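Local coordinates for protein putative phosphoenolpyruvate-dependent sugar phosphotransferase system (PTS) permease (PDB 3MTQ) that probably serves as the IIA component of a mannose/fructose-type phosphotransferase system, passing phosphoryl groups on during sugar uptake, at residues H23-S28 with A72-Q77; G35-V40 with I50-A55; E41-K46 with L114-L119; Q65-L70 with V96-R101. All coordinates share one frame; numbering follows the deposited sequence.

Starting from the N terminus, strand 22-29 opens contact 1 (23-28 with 72-77), whose loop closes where the segment before strand 79-84 meets strand 22-29. Helix 32-44 follows and supplies one side of two contacts. Contact 2 (35-40 with 50-55) closes quickly, inside the loop of contact 1, and completes the first beta-alpha-beta unit. Contact 3 (41-46 with 114-119) waits for helix 112-120, so it crosses contacts 1 and 2 and encloses contact 4. Contact 4 (65-70 with 96-101) comes in series after contact 2 and crosses contact 1, joining helix 63-72 to the turn after helix 90-96. Contacts 3 and 4 lie on opposite sides of the chain's centre, about 25 Å apart between centres.

Contact 1. Residues H23-S28 with A72-Q77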
loop_
_atom_site.group_PDB
_atom_site.type_symbol
_atom_site.label_atom_id
_atom_site.label_comp_id
_atom_site.label_asym_id
_atom_site.label_seq_id
_atom_site.Cartn_x
_atom_site.Cartn_y
_atom_site.Cartn_z
ATOM N N HIS A 23 -2.060 0.055 -19.737
ATOM C CA HIS A 23 -3.053 0.581 -18.833
ATOM C C HIS A 23 -2.878 -0.073 -17.462
ATOM O O HIS A 23 -2.472 -1.235 -17.369
ATOM C CB HIS A 23 -4.478 0.286 -19.311
ATOM C CG HIS A 23 -4.753 0.645 -20.741
ATOM N ND1 HIS A 23 -5.225 1.886 -21.120
ATOM C CD2 HIS A 23 -4.725 -0.108 -21.869
ATOM C CE1 HIS A 23 -5.422 1.895 -22.426
ATOM N NE2 HIS A 23 -5.134 0.696 -22.901
ATOM N N TYR A 24 -3.143 0.692 -16.406
ATOM C CA TYR A 24 -3.052 0.179 -15.037
ATOM C C TYR A 24 -4.406 0.279 -14.337
ATOM O O TYR A 24 -5.155 1.272 -14.527
ATOM C CB TYR A 24 -1.998 0.951 -14.228
ATOM C CG TYR A 24 -0.634 1.109 -14.885
ATOM C CD1 TYR A 24 0.451 0.322 -14.496
ATOM C CD2 TYR A 24 -0.424 2.062 -15.870
ATOM C CE1 TYR A 24 1.688 0.478 -15.081
ATOM C CE2 TYR A 24 0.809 2.219 -16.471
ATOM C CZ TYR A 24 1.865 1.421 -16.071
ATOM O OH TYR A 24 3.082 1.621 -16.683
ATOM N N ILE A 25 -4.727 -0.743 -13.542
ATOM C CA ILE A 25 -5.907 -0.742 -12.690
ATOM C C ILE A 25 -5.400 -0.960 -11.248
ATOM O O ILE A 25 -4.597 -1.904 -10.970
ATOM C CB ILE A 25 -6.918 -1.837 -13.015
ATOM C CG1 ILE A 25 -7.570 -1.623 -14.370
ATOM C CG2 ILE A 25 -7.970 -1.924 -11.873
ATOM C CD1 ILE A 25 -8.301 -2.870 -14.885
ATOM N N PHE A 26 -5.775 -0.050 -10.374
ATOM C CA PHE A 26 -5.623 -0.254 -8.941
ATOM C C PHE A 26 -6.964 -0.699 -8.453
ATOM O O PHE A 26 -8.004 0.006 -8.660
ATOM C CB PHE A 26 -5.219 0.989 -8.138
ATOM C CG PHE A 26 -3.898 1.624 -8.521
ATOM C CD1 PHE A 26 -2.971 1.002 -9.366
ATOM C CD2 PHE A 26 -3.572 2.857 -7.964
ATOM C CE1 PHE A 26 -1.779 1.647 -9.690
ATOM C CE2 PHE A 26 -2.374 3.481 -8.269
ATOM C CZ PHE A 26 -1.487 2.884 -9.131
ATOM N N ALA A 27 -6.979 -1.872 -7.821
ATOM C CA ALA A 27 -8.214 -2.460 -7.327
ATOM C C ALA A 27 -8.160 -2.785 -5.837
ATOM O O ALA A 27 -7.271 -3.470 -5.351
ATOM C CB ALA A 27 -8.627 -3.661 -8.144
ATOM N N SER A 28 -9.100 -2.238 -5.089
ATOM C CA SER A 28 -9.076 -2.411 -3.617
ATOM C C SER A 28 -10.449 -2.560 -2.976
ATOM O O SER A 28 -11.473 -2.134 -3.540
ATOM C CB SER A 28 -8.322 -1.236 -2.964
ATOM O OG SER A 28 -9.113 -0.019 -3.043
ATOM N N ALA A 72 -13.439 -5.342 -19.709
ATOM C CA ALA A 72 -14.014 -5.415 -21.060
ATOM C C ALA A 72 -13.818 -4.125 -21.864
ATOM O O ALA A 72 -13.873 -4.151 -23.086
ATOM C CB ALA A 72 -15.536 -5.780 -20.986
ATOM N N ARG A 73 -13.579 -3.009 -21.175
ATOM C CA ARG A 73 -13.327 -1.729 -21.825
ATOM C C ARG A 73 -11.995 -1.632 -22.598
ATOM O O ARG A 73 -11.878 -0.802 -23.489
ATOM C CB ARG A 73 -13.300 -0.609 -20.796
ATOM C CG ARG A 73 -14.641 -0.088 -20.241
ATOM C CD ARG A 73 -14.315 1.135 -19.342
ATOM N NE ARG A 73 -13.229 1.938 -19.946
ATOM C CZ ARG A 73 -12.537 2.911 -19.339
ATOM N NH1 ARG A 73 -12.813 3.295 -18.097
ATOM N NH2 ARG A 73 -11.573 3.531 -20.008
ATOM N N PHE A 74 -10.998 -2.457 -22.223
ATOM C CA PHE A 74 -9.635 -2.373 -22.754
ATOM C C PHE A 74 -9.420 -3.336 -23.931
ATOM O O PHE A 74 -9.746 -4.528 -23.807
ATOM C CB PHE A 74 -8.636 -2.691 -21.632
ATOM C CG PHE A 74 -8.693 -1.705 -20.489
ATOM C CD1 PHE A 74 -9.437 -1.976 -19.351
ATOM C CD2 PHE A 74 -8.058 -0.491 -20.586
ATOM C CE1 PHE A 74 -9.497 -1.073 -18.317
ATOM C CE2 PHE A 74 -8.154 0.448 -19.550
ATOM C CZ PHE A 74 -8.873 0.143 -18.420
ATOM N N PRO A 75 -8.917 -2.826 -25.078
ATOM C CA PRO A 75 -8.737 -3.690 -26.229
ATOM C C PRO A 75 -7.725 -4.767 -25.893
ATOM O O PRO A 75 -6.818 -4.493 -25.112
ATOM C CB PRO A 75 -8.195 -2.735 -27.298
ATOM C CG PRO A 75 -8.907 -1.376 -26.964
ATOM C CD PRO A 75 -8.874 -1.384 -25.458
ATOM N N ALA A 76 -7.925 -5.965 -26.426
ATOM C CA ALA A 76 -7.026 -7.121 -26.141
ATOM C C ALA A 76 -5.585 -6.861 -26.550
ATOM O O ALA A 76 -4.624 -7.456 -25.965
ATOM C CB ALA A 76 -7.569 -8.426 -26.829
ATOM N N GLN A 77 -5.412 -5.996 -27.560
ATOM C CA GLN A 77 -4.097 -5.667 -28.092
ATOM C C GLN A 77 -3.287 -4.773 -27.129
ATOM O O GLN A 77 -2.049 -4.741 -27.193
ATOM C CB GLN A 77 -4.235 -5.028 -29.494
ATOM C CG GLN A 77 -2.932 -4.793 -30.286
ATOM C CD GLN A 77 -2.151 -6.071 -30.539
ATOM O OE1 GLN A 77 -2.621 -7.198 -30.277
ATOM N NE2 GLN A 77 -0.959 -5.909 -31.057
#
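In the beta-alpha-beta crossover that carries the chain from strand 50-55 through helix 63-72 to strand 79-84, the loop leaving the helix drops F74 onto H23 and I25 of the strand it passes over, 22-29. The main meeting is between two rings. F74 CD2 comes within 3.5 Å of H23 CG, while F74 CE2 approaches H23 ND1 to 3.6 Å. The ring planes are turned 54° against each other with centroids 4.8 Å apart, so the phenyl meets the imidazole obliquely, its CD2 over the ring centre. In H23, chi1 of -50° puts CG beside the backbone N, and chi2 of -90° turns the ring's face to F74. At its far end H23 NE2 is hydrogen-bonded to D78 OD2, and this bond limits rotation of the imidazole under F74; the nearby carboxylate might also favour a positively charged ring.

I25 adds a lighter touch: its CD1 reaches F74 CE1 at 4.1 Å. The phenyl also meets H51 edge-to-face and packs on L80, and the F74 carbonyl oxygen accepts a hydrogen bond from R101 NH2. All three touching residues are buried. An aromatic from a connecting loop here covers the N-terminal end of an interior strand, in the layered manner of a parallel, doubly wound alpha/beta fold.

Contact 2. Residues G35-V40 with I50-A55; sequences GLLNSV and IHTLCA
T52 OG1 is hydrogen-bonded to N34 OD1, and the same threonine offers its methyl to L37 one turn further along the helix. This is the helix-on-strand packing of a beta-alpha-beta unit: strand 22-29, helix 32-44 and strand 50-55 follow one another, and the short helix and strand segments run nearly antiparallel, at 155°, with their axes 9.7 Å apart. The T52 chi1 of 62° tucks OG1 between the backbone N and the carbonyl carbon, which divides the residue's work: hydroxyl to N34, methyl to leucine. T52 CG2 lies 4.0 Å from L37 CD2.

L37 carries most of the rest. Its CG stands anti to the backbone N (chi1 -180°), stretching the branched end across the gap between helix and sheet. There the leucine and I50 lie alongside each other, pointing opposite ways, and L37 CD1 settles against both methyls of the isoleucine, 3.7 Å from I50 CG2 and just as near I50 CD1.

On the opposite face of the strand, L53 packs on helix 63-72. The helix's far side meets the second subunit, where S39 OG is hydrogen-bonded to H29 O and N38 OD1 to S31 N of that neighbouring chain. A turn beyond L37, V40 CG1 makes a looser contact with I50 CD1 at 4.3 Å.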
loop_
_atom_site.group_PDB
_atom_site.type_symbol
_atom_site.label_atom_id
_atom_site.label_comp_id
_atom_site.label_asym_id
_atom_site.label_seq_id
_atom_site.Cartn_x
_atom_site.Cartn_y
_atom_site.Cartn_z
ATOM N N GLY A 35 -6.820 6.648 -2.854
ATOM C CA GLY A 35 -5.840 7.273 -1.980
ATOM C C GLY A 35 -4.396 7.048 -2.469
ATOM O O GLY A 35 -3.595 7.975 -2.454
ATOM N N LEU A 36 -4.099 5.816 -2.919
ATOM C CA LEU A 36 -2.778 5.478 -3.471
ATOM C C LEU A 36 -2.477 6.255 -4.764
ATOM O O LEU A 36 -1.388 6.783 -4.946
ATOM C CB LEU A 36 -2.641 3.961 -3.745
ATOM C CG LEU A 36 -1.252 3.505 -4.225
ATOM C CD1 LEU A 36 -0.214 3.909 -3.227
ATOM C CD2 LEU A 36 -1.277 2.012 -4.388
ATOM N N LEU A 37 -3.457 6.334 -5.656
ATOM C CA LEU A 37 -3.324 7.154 -6.872
ATOM C C LEU A 37 -3.031 8.613 -6.501
ATOM O O LEU A 37 -2.291 9.277 -7.169
ATOM C CB LEU A 37 -4.568 7.031 -7.753
ATOM C CG LEU A 37 -4.527 7.843 -9.053
ATOM C CD1 LEU A 37 -3.367 7.375 -9.901
ATOM C CD2 LEU A 37 -5.872 7.692 -9.793
ATOM N N ASN A 38 -3.637 9.096 -5.431
ATOM C CA ASN A 38 -3.347 10.445 -4.919
ATOM C C ASN A 38 -1.868 10.624 -4.578
ATOM O O ASN A 38 -1.232 11.591 -5.006
ATOM C CB ASN A 38 -4.266 10.770 -3.750
ATOM C CG ASN A 38 -4.148 12.185 -3.294
ATOM O OD1 ASN A 38 -4.087 12.452 -2.087
ATOM N ND2 ASN A 38 -4.123 13.120 -4.248
ATOM N N SER A 39 -1.301 9.661 -3.860
ATOM C CA SER A 39 0.116 9.662 -3.525
ATOM C C SER A 39 1.006 9.741 -4.763
ATOM O O SER A 39 1.948 10.552 -4.816
ATOM C CB SER A 39 0.462 8.421 -2.719
ATOM O OG SER A 39 -0.148 8.458 -1.446
ATOM N N VAL A 40 0.703 8.875 -5.714
ATOM C CA VAL A 40 1.459 8.703 -6.945
ATOM C C VAL A 40 1.454 10.011 -7.708
ATOM O O VAL A 40 2.447 10.438 -8.256
ATOM C CB VAL A 40 0.841 7.577 -7.801
ATOM C CG1 VAL A 40 1.433 7.553 -9.253
ATOM C CG2 VAL A 40 0.918 6.195 -7.081
ATOM N N ILE A 50 -4.004 5.316 -15.233
ATOM C CA ILE A 50 -4.310 4.520 -14.044
ATOM C C ILE A 50 -5.784 4.666 -13.765
ATOM O O ILE A 50 -6.281 5.784 -13.634
ATOM C CB ILE A 50 -3.501 4.947 -12.827
ATOM C CG1 ILE A 50 -1.975 4.777 -13.093
ATOM C CG2 ILE A 50 -3.964 4.149 -11.595
ATOM C CD1 ILE A 50 -1.062 5.287 -11.957
ATOM N N HIS A 51 -6.479 3.547 -13.691
ATOM C CA HIS A 51 -7.899 3.511 -13.400
ATOM C C HIS A 51 -8.048 2.872 -12.068
ATOM O O HIS A 51 -7.240 2.033 -11.665
ATOM C CB HIS A 51 -8.639 2.751 -14.494
ATOM C CG HIS A 51 -8.323 3.280 -15.852
ATOM N ND1 HIS A 51 -9.084 4.255 -16.466
ATOM C CD2 HIS A 51 -7.260 3.065 -16.661
ATOM C CE1 HIS A 51 -8.520 4.587 -17.613
ATOM N NE2 HIS A 51 -7.410 3.884 -17.752
ATOM N N THR A 52 -9.060 3.270 -11.327
ATOM C CA THR A 52 -9.228 2.679 -10.003
ATOM C C THR A 52 -10.549 1.930 -9.897
ATOM O O THR A 52 -11.606 2.376 -10.409
ATOM C CB THR A 52 -9.150 3.691 -8.894
ATOM O OG1 THR A 52 -10.234 4.646 -9.051
ATOM C CG2 THR A 52 -7.770 4.358 -8.806
ATOM N N LEU A 53 -10.501 0.794 -9.228
ATOM C CA LEU A 53 -11.710 0.092 -8.855
ATOM C C LEU A 53 -11.774 0.048 -7.333
ATOM O O LEU A 53 -10.929 -0.558 -6.692
ATOM C CB LEU A 53 -11.784 -1.304 -9.454
ATOM C CG LEU A 53 -13.133 -2.023 -9.269
ATOM C CD1 LEU A 53 -13.508 -2.939 -10.461
ATOM C CD2 LEU A 53 -13.263 -2.761 -7.911
ATOM N N CYS A 54 -12.788 0.699 -6.759
ATOM C CA CYS A 54 -12.942 0.692 -5.311
ATOM C C CYS A 54 -14.212 -0.061 -4.906
ATOM O O CYS A 54 -15.329 0.450 -5.038
ATOM C CB CYS A 54 -12.967 2.106 -4.748
ATOM S SG CYS A 54 -11.535 3.129 -4.928
ATOM N N ALA A 55 -14.020 -1.254 -4.372
ATOM C CA ALA A 55 -15.075 -2.199 -4.037
ATOM C C ALA A 55 -15.769 -1.924 -2.714
ATOM O O ALA A 55 -15.167 -1.450 -1.761
ATOM C CB ALA A 55 -14.502 -3.631 -4.009
#

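Contact 3. Residues E41-K46 with L114-L119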
loop_
_atom_site.group_PDB
_atom_site.type_symbol
_atom_site.label_atom_id
_atom_site.label_comp_id
_atom_site.label_asym_id
_atom_site.label_seq_id
_atom_site.Cartn_x
_atom_site.Cartn_y
_atom_site.Cartn_z
ATOM N N GLU A 41 0.291 10.653 -7.746
ATOM C CA GLU A 41 0.137 11.868 -8.528
ATOM C C GLU A 41 0.767 13.088 -7.893
ATOM O O GLU A 41 1.209 13.983 -8.588
ATOM C CB GLU A 41 -1.320 12.106 -8.811
ATOM C CG GLU A 41 -1.900 11.074 -9.767
ATOM C CD GLU A 41 -3.312 11.445 -10.208
ATOM O OE1 GLU A 41 -4.003 12.126 -9.417
ATOM O OE2 GLU A 41 -3.705 11.059 -11.346
ATOM N N LEU A 42 0.820 13.116 -6.575
ATOM C CA LEU A 42 1.576 14.131 -5.852
ATOM C C LEU A 42 3.057 13.977 -6.124
ATOM O O LEU A 42 3.817 14.950 -6.075
ATOM C CB LEU A 42 1.317 14.029 -4.342
ATOM C CG LEU A 42 -0.106 14.406 -3.929
ATOM C CD1 LEU A 42 -0.381 14.025 -2.473
ATOM C CD2 LEU A 42 -0.283 15.878 -4.158
ATOM N N ILE A 43 3.479 12.760 -6.404
ATOM C CA ILE A 43 4.905 12.557 -6.657
ATOM C C ILE A 43 5.276 12.678 -8.133
ATOM O O ILE A 43 6.247 13.353 -8.439
ATOM C CB ILE A 43 5.452 11.212 -6.079
ATOM C CG1 ILE A 43 5.387 11.203 -4.540
ATOM C CG2 ILE A 43 6.890 11.039 -6.558
ATOM C CD1 ILE A 43 5.356 9.792 -3.880
ATOM N N LEU A 44 4.535 12.020 -9.030
ATOM C CA LEU A 44 4.889 11.914 -10.460
ATOM C C LEU A 44 3.948 12.655 -11.402
ATOM O O LEU A 44 4.049 12.500 -12.607
ATOM C CB LEU A 44 4.986 10.449 -10.913
ATOM C CG LEU A 44 6.060 9.574 -10.278
ATOM C CD1 LEU A 44 5.935 8.134 -10.815
ATOM C CD2 LEU A 44 7.426 10.128 -10.531
ATOM N N GLY A 45 3.043 13.460 -10.844
ATOM C CA GLY A 45 2.001 14.144 -11.625
ATOM C C GLY A 45 0.793 13.258 -12.016
ATOM O O GLY A 45 0.814 12.041 -11.859
ATOM N N LYS A 46 -0.243 13.885 -12.578
ATOM C CA LYS A 46 -1.478 13.186 -12.956
ATOM C C LYS A 46 -1.253 11.953 -13.839
ATOM O O LYS A 46 -0.400 11.946 -14.708
ATOM C CB LYS A 46 -2.499 14.155 -13.606
ATOM C CG LYS A 46 -3.489 14.773 -12.590
ATOM C CD LYS A 46 -3.824 16.247 -12.871
ATOM C CE LYS A 46 -4.684 16.895 -11.728
ATOM N NZ LYS A 46 -4.353 18.371 -11.466
ATOM N N LEU A 114 6.103 0.077 -5.308
ATOM C CA LEU A 114 5.821 -0.735 -6.518
ATOM C C LEU A 114 5.349 0.072 -7.697
ATOM O O LEU A 114 5.875 -0.012 -8.817
ATOM C CB LEU A 114 4.816 -1.835 -6.213
ATOM C CG LEU A 114 4.302 -2.656 -7.391
ATOM C CD1 LEU A 114 5.473 -3.469 -7.976
ATOM C CD2 LEU A 114 3.181 -3.566 -6.916
ATOM N N ILE A 115 4.345 0.907 -7.448
ATOM C CA ILE A 115 3.866 1.779 -8.472
ATOM C C ILE A 115 4.894 2.784 -9.022
ATOM O O ILE A 115 5.015 2.949 -10.236
ATOM C CB ILE A 115 2.576 2.498 -7.970
ATOM C CG1 ILE A 115 1.575 1.466 -7.485
ATOM C CG2 ILE A 115 2.040 3.338 -9.113
ATOM C CD1 ILE A 115 1.360 0.340 -8.445
ATOM N N ILE A 116 5.678 3.402 -8.157
ATOM C CA ILE A 116 6.734 4.316 -8.575
ATOM C C ILE A 116 7.784 3.609 -9.467
ATOM O O ILE A 116 8.206 4.130 -10.518
ATOM C CB ILE A 116 7.419 4.955 -7.355
ATOM C CG1 ILE A 116 6.438 5.907 -6.648
ATOM C CG2 ILE A 116 8.638 5.750 -7.784
ATOM C CD1 ILE A 116 5.764 6.834 -7.622
ATOM N N ASP A 117 8.208 2.415 -9.056
ATOM C CA ASP A 117 9.188 1.646 -9.844
ATOM C C ASP A 117 8.656 1.268 -11.230
ATOM O O ASP A 117 9.376 1.365 -12.237
ATOM C CB ASP A 117 9.648 0.380 -9.113
ATOM C CG ASP A 117 11.062 -0.041 -9.511
ATOM O OD1 ASP A 117 11.984 0.719 -9.162
ATOM O OD2 ASP A 117 11.268 -1.089 -10.185
ATOM N N LEU A 118 7.404 0.829 -11.296
ATOM C CA LEU A 118 6.723 0.527 -12.561
ATOM C C LEU A 118 6.666 1.750 -13.488
ATOM O O LEU A 118 6.942 1.643 -14.689
ATOM C CB LEU A 118 5.302 0.003 -12.309
ATOM C CG LEU A 118 5.227 -1.426 -11.746
ATOM C CD1 LEU A 118 3.824 -1.814 -11.204
ATOM C CD2 LEU A 118 5.695 -2.381 -12.835
ATOM N N LEU A 119 6.308 2.910 -12.938
ATOM C CA LEU A 119 6.170 4.103 -13.749
ATOM C C LEU A 119 7.510 4.657 -14.271
ATOM O O LEU A 119 7.583 5.053 -15.442
ATOM C CB LEU A 119 5.354 5.166 -12.993
ATOM C CG LEU A 119 3.872 4.844 -12.759
ATOM C CD1 LEU A 119 3.245 5.962 -11.871
ATOM C CD2 LEU A 119 3.063 4.660 -14.057
#
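A wholly apolar, helix-to-helix contact near the surface, this one joins the C-terminal end of helix 32-44 to helix 112-120, two helices that cover the same face of the parallel sheet. L44 does most of the work. Its CD1 methyl pushes in between two side chains a turn apart on the other helix, lying 3.6 Å from L119 CD1 and 3.7 Å from L119 CB. To the I116 side, L44 CD1 comes 3.5 Å from I116 CD1, closer than usual for two methyls; since I116 is modelled in two conformers, the strain this suggests is doubtful.

The isoleucine reaches across by its bent end: chi2 of -48° folds CD1 toward L44. I43 adds only a loose touch, its CG2 being 4.5 Å from I116 CD1, and it also packs on H29 of the second subunit. Right after L44 the helix stops, with G45 at positive phi, and the chain turns toward strand 50-55. Deeper in, I115 and L119 pack on V40 and on aromatic side chains of strand 22-29. With only aliphatic carbon meeting across the interface, the contact has no directional bond between these segments and rests on van der Waals fit and partial burial of carbon.

Contact 4. Residues Q65-L70 with V96-R101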
loop_
_atom_site.group_PDB
_atom_site.type_symbol
_atom_site.label_atom_id
_atom_site.label_comp_id
_atom_site.label_asym_id
_atom_site.label_seq_id
_atom_site.Cartn_x
_atom_site.Cartn_y
_atom_site.Cartn_z
ATOM N N GLN A 65 -19.781 -7.977 -11.828
ATOM C CA GLN A 65 -20.136 -7.106 -12.970
ATOM C C GLN A 65 -19.291 -5.832 -13.072
ATOM O O GLN A 65 -18.894 -5.444 -14.182
ATOM C CB GLN A 65 -21.634 -6.758 -12.972
ATOM C CG GLN A 65 -21.950 -5.336 -12.579
ATOM N N GLN A 66 -19.045 -5.186 -11.928
ATOM C CA GLN A 66 -18.145 -4.037 -11.803
ATOM C C GLN A 66 -16.814 -4.439 -12.434
ATOM O O GLN A 66 -16.327 -3.794 -13.340
ATOM C CB GLN A 66 -17.986 -3.646 -10.307
ATOM C CG GLN A 66 -17.231 -2.303 -9.949
ATOM C CD GLN A 66 -17.244 -1.971 -8.432
ATOM O OE1 GLN A 66 -17.605 -2.801 -7.628
ATOM N NE2 GLN A 66 -16.796 -0.757 -8.052
ATOM N N VAL A 67 -16.262 -5.557 -11.998
ATOM C CA VAL A 67 -14.960 -5.991 -12.505
ATOM C C VAL A 67 -14.961 -6.305 -14.002
ATOM O O VAL A 67 -14.120 -5.758 -14.736
ATOM C CB VAL A 67 -14.398 -7.200 -11.687
ATOM C CG1 VAL A 67 -13.127 -7.744 -12.338
ATOM C CG2 VAL A 67 -14.088 -6.755 -10.268
ATOM N N GLU A 68 -15.875 -7.169 -14.455
ATOM C CA GLU A 68 -15.921 -7.628 -15.852
ATOM C C GLU A 68 -16.154 -6.471 -16.824
ATOM O O GLU A 68 -15.624 -6.457 -17.948
ATOM C CB GLU A 68 -17.015 -8.712 -16.069
ATOM C CG GLU A 68 -16.731 -10.126 -15.461
ATOM C CD GLU A 68 -17.306 -11.276 -16.303
ATOM O OE1 GLU A 68 -18.282 -11.038 -17.039
ATOM O OE2 GLU A 68 -16.784 -12.418 -16.248
ATOM N N ALA A 69 -16.991 -5.525 -16.397
ATOM C CA ALA A 69 -17.324 -4.372 -17.212
ATOM C C ALA A 69 -16.112 -3.452 -17.385
ATOM O O ALA A 69 -15.877 -2.968 -18.482
ATOM C CB ALA A 69 -18.491 -3.606 -16.575
ATOM N N LEU A 70 -15.357 -3.213 -16.303
ATOM C CA LEU A 70 -14.146 -2.402 -16.377
ATOM C C LEU A 70 -13.099 -3.008 -17.318
ATOM O O LEU A 70 -12.572 -2.305 -18.183
ATOM C CB LEU A 70 -13.533 -2.166 -15.002
ATOM C CG LEU A 70 -12.197 -1.409 -14.961
ATOM C CD1 LEU A 70 -12.354 0.023 -15.541
ATOM C CD2 LEU A 70 -11.653 -1.356 -13.552
ATOM N N VAL A 96 -8.625 -13.016 -10.943
ATOM C CA VAL A 96 -7.931 -14.252 -11.306
ATOM C C VAL A 96 -8.471 -14.889 -12.610
ATOM O O VAL A 96 -7.723 -15.488 -13.385
ATOM C CB VAL A 96 -7.938 -15.206 -10.086
ATOM C CG1 VAL A 96 -7.539 -16.641 -10.429
ATOM C CG2 VAL A 96 -7.048 -14.609 -9.006
ATOM N N ARG A 97 -9.752 -14.668 -12.898
ATOM C CA ARG A 97 -10.382 -15.272 -14.077
ATOM C C ARG A 97 -9.813 -14.718 -15.375
ATOM O O ARG A 97 -9.883 -15.372 -16.414
ATOM C CB ARG A 97 -11.903 -15.061 -14.060
ATOM C CG ARG A 97 -12.326 -13.668 -13.786
ATOM C CD ARG A 97 -13.617 -13.270 -14.466
ATOM N NE ARG A 97 -14.531 -14.386 -14.688
ATOM C CZ ARG A 97 -15.566 -14.719 -13.916
ATOM N NH1 ARG A 97 -16.323 -15.772 -14.253
ATOM N NH2 ARG A 97 -15.857 -14.028 -12.821
ATOM N N PHE A 98 -9.284 -13.495 -15.327
ATOM C CA PHE A 98 -8.754 -12.819 -16.520
ATOM C C PHE A 98 -7.349 -13.206 -16.926
ATOM O O PHE A 98 -6.837 -12.719 -17.944
ATOM C CB PHE A 98 -8.841 -11.305 -16.369
ATOM C CG PHE A 98 -10.224 -10.827 -16.185
ATOM C CD1 PHE A 98 -11.045 -10.628 -17.273
ATOM C CD2 PHE A 98 -10.736 -10.619 -14.909
ATOM C CE1 PHE A 98 -12.362 -10.185 -17.092
ATOM C CE2 PHE A 98 -12.046 -10.184 -14.725
ATOM C CZ PHE A 98 -12.855 -9.975 -15.836
ATOM N N LEU A 99 -6.737 -14.134 -16.218
ATOM C CA LEU A 99 -5.457 -14.634 -16.697
ATOM C C LEU A 99 -5.567 -15.349 -18.084
ATOM O O LEU A 99 -4.550 -15.742 -18.665
ATOM C CB LEU A 99 -4.817 -15.546 -15.639
ATOM C CG LEU A 99 -4.583 -14.961 -14.234
ATOM C CD1 LEU A 99 -4.254 -16.047 -13.222
ATOM C CD2 LEU A 99 -3.502 -13.859 -14.250
ATOM N N SER A 100 -6.785 -15.583 -18.591
ATOM C CA SER A 100 -6.955 -16.066 -19.982
ATOM C C SER A 100 -6.930 -14.924 -21.034
ATOM O O SER A 100 -6.890 -15.197 -22.242
ATOM C CB SER A 100 -8.247 -16.883 -20.141
ATOM O OG SER A 100 -9.371 -16.171 -19.649
ATOM N N ARG A 101 -6.969 -13.662 -20.595
ATOM C CA ARG A 101 -6.835 -12.523 -21.517
ATOM C C ARG A 101 -5.400 -12.436 -21.998
ATOM O O ARG A 101 -4.473 -12.636 -21.222
ATOM C CB ARG A 101 -7.214 -11.180 -20.858
ATOM C CG ARG A 101 -8.699 -10.797 -20.888
ATOM C CD ARG A 101 -8.992 -9.479 -20.170
ATOM N NE ARG A 101 -8.482 -8.303 -20.874
ATOM C CZ ARG A 101 -9.189 -7.522 -21.688
ATOM N NH1 ARG A 101 -10.474 -7.773 -21.917
ATOM N NH2 ARG A 101 -8.594 -6.469 -22.265
#
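V67 and F98 form the close-fitting inner part of this contact, while E68 and R97 make a slacker pair toward solvent. Inside, V67 CG1 comes 3.6 Å from F98 CE2, meeting the ring obliquely. The ring tip then runs on along the helix: F98 CZ lies 3.9 Å from E68 CA, which sits at the ring's edge near its plane, and the E68 CG methylene is equally near CZ. With chi1 at -60°, F98 carries its ring from the short 3-10 turn across to the helix, where V71 touches it too.

Helix 63-72 and the turn that leads from helix 90-96 into strand 104-108 are thereby joined on one face of the alpha/beta sheet; behind V67 stand F95 of helix 90-96 and L53 of strand 50-55.

Outward the hold is weaker. E68 OE2 lies 3.4 Å from R97 NE, but over a face of the guanidinium, with no N-H aimed at it, so the salt bridge rests on charge alone. The carboxylate and guanidinium planes stand 80° apart. E68 is modelled in two conformers, so this salt bridge is doubtful as a constant feature. The R97 chain bends at chi2 and chi3, and its CD lies over a face of the F98 ring, toward the rim.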